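Local coordinates for probable hydrogenase maturation factor HypB (Methanocaldococcus jannaschii, PDB 2HF9), which binds GTP, probably hydrolyses it slowly, and probably serves to insert nickel into [NiFe] hydrogenases during their maturation, at residues 39-44 against 142-147. Residues are numbered along the deposited sequence; the frame is centred on the assembly and turned at random.
Sequences VAFDFM and KRIVVI
D42 and M44 of strand 39-44 each pair through both N-H and C=O with strand 142-147, which runs parallel to it. D42 N donates to K142 O and D42 O accepts from I144 N (2.7 Å); M44 N then donates to I144 O and M44 O accepts from V146 N. The K142 N to A40 O bond at the start is longer, 3.3 Å.

On the face bearing D42, M44, R143 and V145, the carboxylate and guanidinium planes stand 87° apart. OD2 lies well out of the guanidinium plane, so the D42 OD2 to R143 NH1 salt bridge (3.5 Å) is one of charge alone; a water donating to OD2 and accepting from NH1 supplies the directed link. N126 holds OD1, while P133 O and T165 accept from R143 NH2. The M44 chain, bent at its last torsion (chi3 -76°), lays its methyl CE over one guanidinium face, 3.3 Å above the plane and offset toward the rim, with SD 3.4 Å from R143 NH2. CE also reaches V145 CG2.

On the face of F41, F43, K142 and I144, carbon atoms make the contacts. I144 CD1 sits over the F43 ring, 4.1 Å from its centroid in a CH-pi contact, and also touches F41 CD2 at 4.0 Å. K142 CB packs against F41, while its amine leads away to a salt bridge with E224.

Strand 39-45 leads into the P-loop, and the V146 side chain lies about 6 Å from the bound GTP analogue, so this central pair of the parallel sheet ends at the nucleotide site. Strands 121-125 and 168-172 flank it; helix 211-224 packs on F41, and helix 51-62, beginning at the P-loop's end, covers F43 and V146.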
ATOM      1  N   VAL A  39      17.606 -19.953   7.341  1.00 12.76           N
ATOM      2  CA  VAL A  39      17.729 -18.500   7.374  1.00 12.34           C
ATOM      3  C   VAL A  39      16.463 -17.907   6.758  1.00 11.91           C
ATOM      4  O   VAL A  39      16.117 -18.217   5.614  1.00 11.69           O
ATOM      5  CB  VAL A  39      19.013 -17.996   6.663  1.00 12.24           C
ATOM      6  CG1 VAL A  39      19.179 -16.496   6.872  1.00 12.10           C
ATOM      7  CG2 VAL A  39      20.246 -18.732   7.194  1.00 12.48           C
ATOM      8  N   ALA A  40      15.769 -17.078   7.536  1.00 11.41           N
ATOM      9  CA  ALA A  40      14.465 -16.545   7.149  1.00 11.08           C
ATOM     10  C   ALA A  40      14.481 -15.053   6.832  1.00 10.79           C
ATOM     11  O   ALA A  40      15.155 -14.269   7.506  1.00 11.07           O
ATOM     12  CB  ALA A  40      13.430 -16.842   8.221  1.00 11.18           C
ATOM     13  N   PHE A  41      13.711 -14.680   5.814  1.00 10.16           N
ATOM     14  CA  PHE A  41      13.641 -13.308   5.322  1.00  9.80           C
ATOM     15  C   PHE A  41      12.193 -12.813   5.255  1.00  9.46           C
ATOM     16  O   PHE A  41      11.323 -13.474   4.682  1.00  9.44           O
ATOM     17  CB  PHE A  41      14.303 -13.197   3.939  1.00  9.58           C
ATOM     18  CG  PHE A  41      15.787 -13.466   3.945  1.00  9.61           C
ATOM     19  CD1 PHE A  41      16.278 -14.763   3.815  1.00  9.42           C
ATOM     20  CD2 PHE A  41      16.697 -12.417   4.064  1.00  9.23           C
ATOM     21  CE1 PHE A  41      17.650 -15.014   3.818  1.00  9.78           C
ATOM     22  CE2 PHE A  41      18.073 -12.659   4.060  1.00  9.71           C
ATOM     23  CZ  PHE A  41      18.547 -13.963   3.937  1.00  9.24           C
ATOM     24  N   ASP A  42      11.953 -11.645   5.847  1.00  9.03           N
ATOM     25  CA  ASP A  42      10.645 -10.997   5.836  1.00  9.17           C
ATOM     26  C   ASP A  42      10.608  -9.958   4.703  1.00  9.36           C
ATOM     27  O   ASP A  42      11.307  -8.946   4.758  1.00  9.40           O
ATOM     28  CB  ASP A  42      10.389 -10.351   7.212  1.00  9.16           C
ATOM     29  CG  ASP A  42       9.045  -9.629   7.311  1.00  9.49           C
ATOM     30  OD1 ASP A  42       8.249  -9.629   6.353  1.00 10.47           O
ATOM     31  OD2 ASP A  42       8.784  -9.051   8.379  1.00 10.75           O
ATOM     32  N   PHE A  43       9.805 -10.237   3.676  1.00  9.32           N
ATOM     33  CA  PHE A  43       9.638  -9.342   2.534  1.00  9.55           C
ATOM     34  C   PHE A  43       8.410  -8.465   2.739  1.00 10.01           C
ATOM     35  O   PHE A  43       7.275  -8.938   2.632  1.00  9.72           O
ATOM     36  CB  PHE A  43       9.490 -10.135   1.230  1.00  9.20           C
ATOM     37  CG  PHE A  43      10.747 -10.824   0.785  1.00  8.32           C
ATOM     38  CD1 PHE A  43      11.110 -12.057   1.323  1.00  7.45           C
ATOM     39  CD2 PHE A  43      11.554 -10.257  -0.196  1.00  7.98           C
ATOM     40  CE1 PHE A  43      12.272 -12.702   0.911  1.00  8.04           C
ATOM     41  CE2 PHE A  43      12.718 -10.896  -0.622  1.00  8.42           C
ATOM     42  CZ  PHE A  43      13.076 -12.123  -0.065  1.00  8.65           C
ATOM     43  N   MET A  44       8.659  -7.197   3.052  1.00 10.60           N
ATOM     44  CA  MET A  44       7.620  -6.191   3.230  1.00 11.91           C
ATOM     45  C   MET A  44       7.626  -5.228   2.049  1.00 11.44           C
ATOM     46  O   MET A  44       8.589  -5.181   1.287  1.00 11.43           O
ATOM     47  CB  MET A  44       7.861  -5.394   4.521  1.00 11.60           C
ATOM     48  CG  MET A  44       7.677  -6.183   5.815  1.00 13.23           C
ATOM     49  SD  MET A  44       8.251  -5.249   7.252  1.00 14.84           S
ATOM     50  CE  MET A  44      10.027  -5.420   7.069  1.00 16.35           C
ATOM     51  N   LYS A 142      16.379 -11.491   8.751  1.00 11.30           N
ATOM     52  CA  LYS A 142      16.464 -10.192   8.087  1.00 10.91           C
ATOM     53  C   LYS A 142      15.120  -9.697   7.569  1.00 10.75           C
ATOM     54  O   LYS A 142      14.225 -10.480   7.234  1.00 10.47           O
ATOM     55  CB  LYS A 142      17.479 -10.213   6.931  1.00 10.81           C
ATOM     56  CG  LYS A 142      18.916 -10.534   7.323  1.00 11.11           C
ATOM     57  CD  LYS A 142      19.589  -9.404   8.092  1.00 11.36           C
ATOM     58  CE  LYS A 142      20.938  -9.856   8.635  1.00 12.64           C
ATOM     59  NZ  LYS A 142      21.553  -8.817   9.502  1.00 12.54           N
ATOM     60  N   ARG A 143      15.006  -8.377   7.500  1.00 10.70           N
ATOM     61  CA  ARG A 143      13.825  -7.723   6.979  1.00 10.71           C
ATOM     62  C   ARG A 143      14.174  -6.964   5.705  1.00 10.22           C
ATOM     63  O   ARG A 143      15.160  -6.222   5.658  1.00  9.72           O
ATOM     64  CB  ARG A 143      13.237  -6.799   8.040  1.00 11.28           C
ATOM     65  CG  ARG A 143      12.653  -7.555   9.231  1.00 12.84           C
ATOM     66  CD  ARG A 143      12.528  -6.691  10.475  1.00 16.37           C
ATOM     67  NE  ARG A 143      11.519  -5.636  10.343  1.00 18.18           N
ATOM     68  CZ  ARG A 143      10.219  -5.791  10.595  1.00 18.44           C
ATOM     69  NH1 ARG A 143       9.739  -6.968  10.978  1.00 19.00           N
ATOM     70  NH2 ARG A 143       9.392  -4.766  10.444  1.00 16.81           N
ATOM     71  N   ILE A 144      13.367  -7.173   4.670  1.00  9.85           N
ATOM     72  CA  ILE A 144      13.573  -6.524   3.379  1.00  9.46           C
ATOM     73  C   ILE A 144      12.338  -5.685   3.068  1.00  9.30           C
ATOM     74  O   ILE A 144      11.218  -6.199   3.091  1.00  9.47           O
ATOM     75  CB  ILE A 144      13.824  -7.564   2.246  1.00  9.37           C
ATOM     76  CG1 ILE A 144      15.063  -8.415   2.562  1.00  9.46           C
ATOM     77  CG2 ILE A 144      13.943  -6.866   0.874  1.00  8.65           C
ATOM     78  CD1 ILE A 144      15.287  -9.596   1.637  1.00  9.65           C
ATOM     79  N   VAL A 145      12.539  -4.393   2.818  1.00  8.77           N
ATOM     80  CA  VAL A 145      11.440  -3.527   2.401  1.00  8.54           C
ATOM     81  C   VAL A 145      11.588  -3.210   0.918  1.00  8.43           C
ATOM     82  O   VAL A 145      12.602  -2.655   0.484  1.00  8.02           O
ATOM     83  CB  VAL A 145      11.326  -2.227   3.251  1.00  8.54           C
ATOM     84  CG1 VAL A 145      10.227  -1.309   2.704  1.00  8.76           C
ATOM     85  CG2 VAL A 145      11.037  -2.561   4.701  1.00  9.06           C
ATOM     86  N   VAL A 146      10.574  -3.600   0.150  1.00  8.33           N
ATOM     87  CA  VAL A 146      10.536  -3.337  -1.276  1.00  8.59           C
ATOM     88  C   VAL A 146       9.552  -2.207  -1.552  1.00  8.82           C
ATOM     89  O   VAL A 146       8.359  -2.325  -1.280  1.00  8.58           O
ATOM     90  CB  VAL A 146      10.108  -4.596  -2.083  1.00  8.74           C
ATOM     91  CG1 VAL A 146      10.229  -4.338  -3.592  1.00  8.33           C
ATOM     92  CG2 VAL A 146      10.934  -5.809  -1.669  1.00  8.68           C
ATOM     93  N   ILE A 147      10.064  -1.101  -2.071  1.00  9.06           N
ATOM     94  CA  ILE A 147       9.204  -0.069  -2.628  1.00  9.58           C
ATOM     95  C   ILE A 147       9.575   0.098  -4.089  1.00  9.52           C
ATOM     96  O   ILE A 147      10.565  -0.471  -4.552  1.00 10.04           O
ATOM     97  CB  ILE A 147       9.269   1.287  -1.862  1.00  9.78           C
ATOM     98  CG1 ILE A 147      10.704   1.862  -1.814  1.00 10.33           C
ATOM     99  CG2 ILE A 147       8.570   1.171  -0.492  1.00 10.39           C
ATOM    100  CD1 ILE A 147      11.607   1.303  -0.713  1.00 12.36           C
TER
HETATM  101  O   HOH W   1      10.149  -9.702  10.633  1.00 13.10           O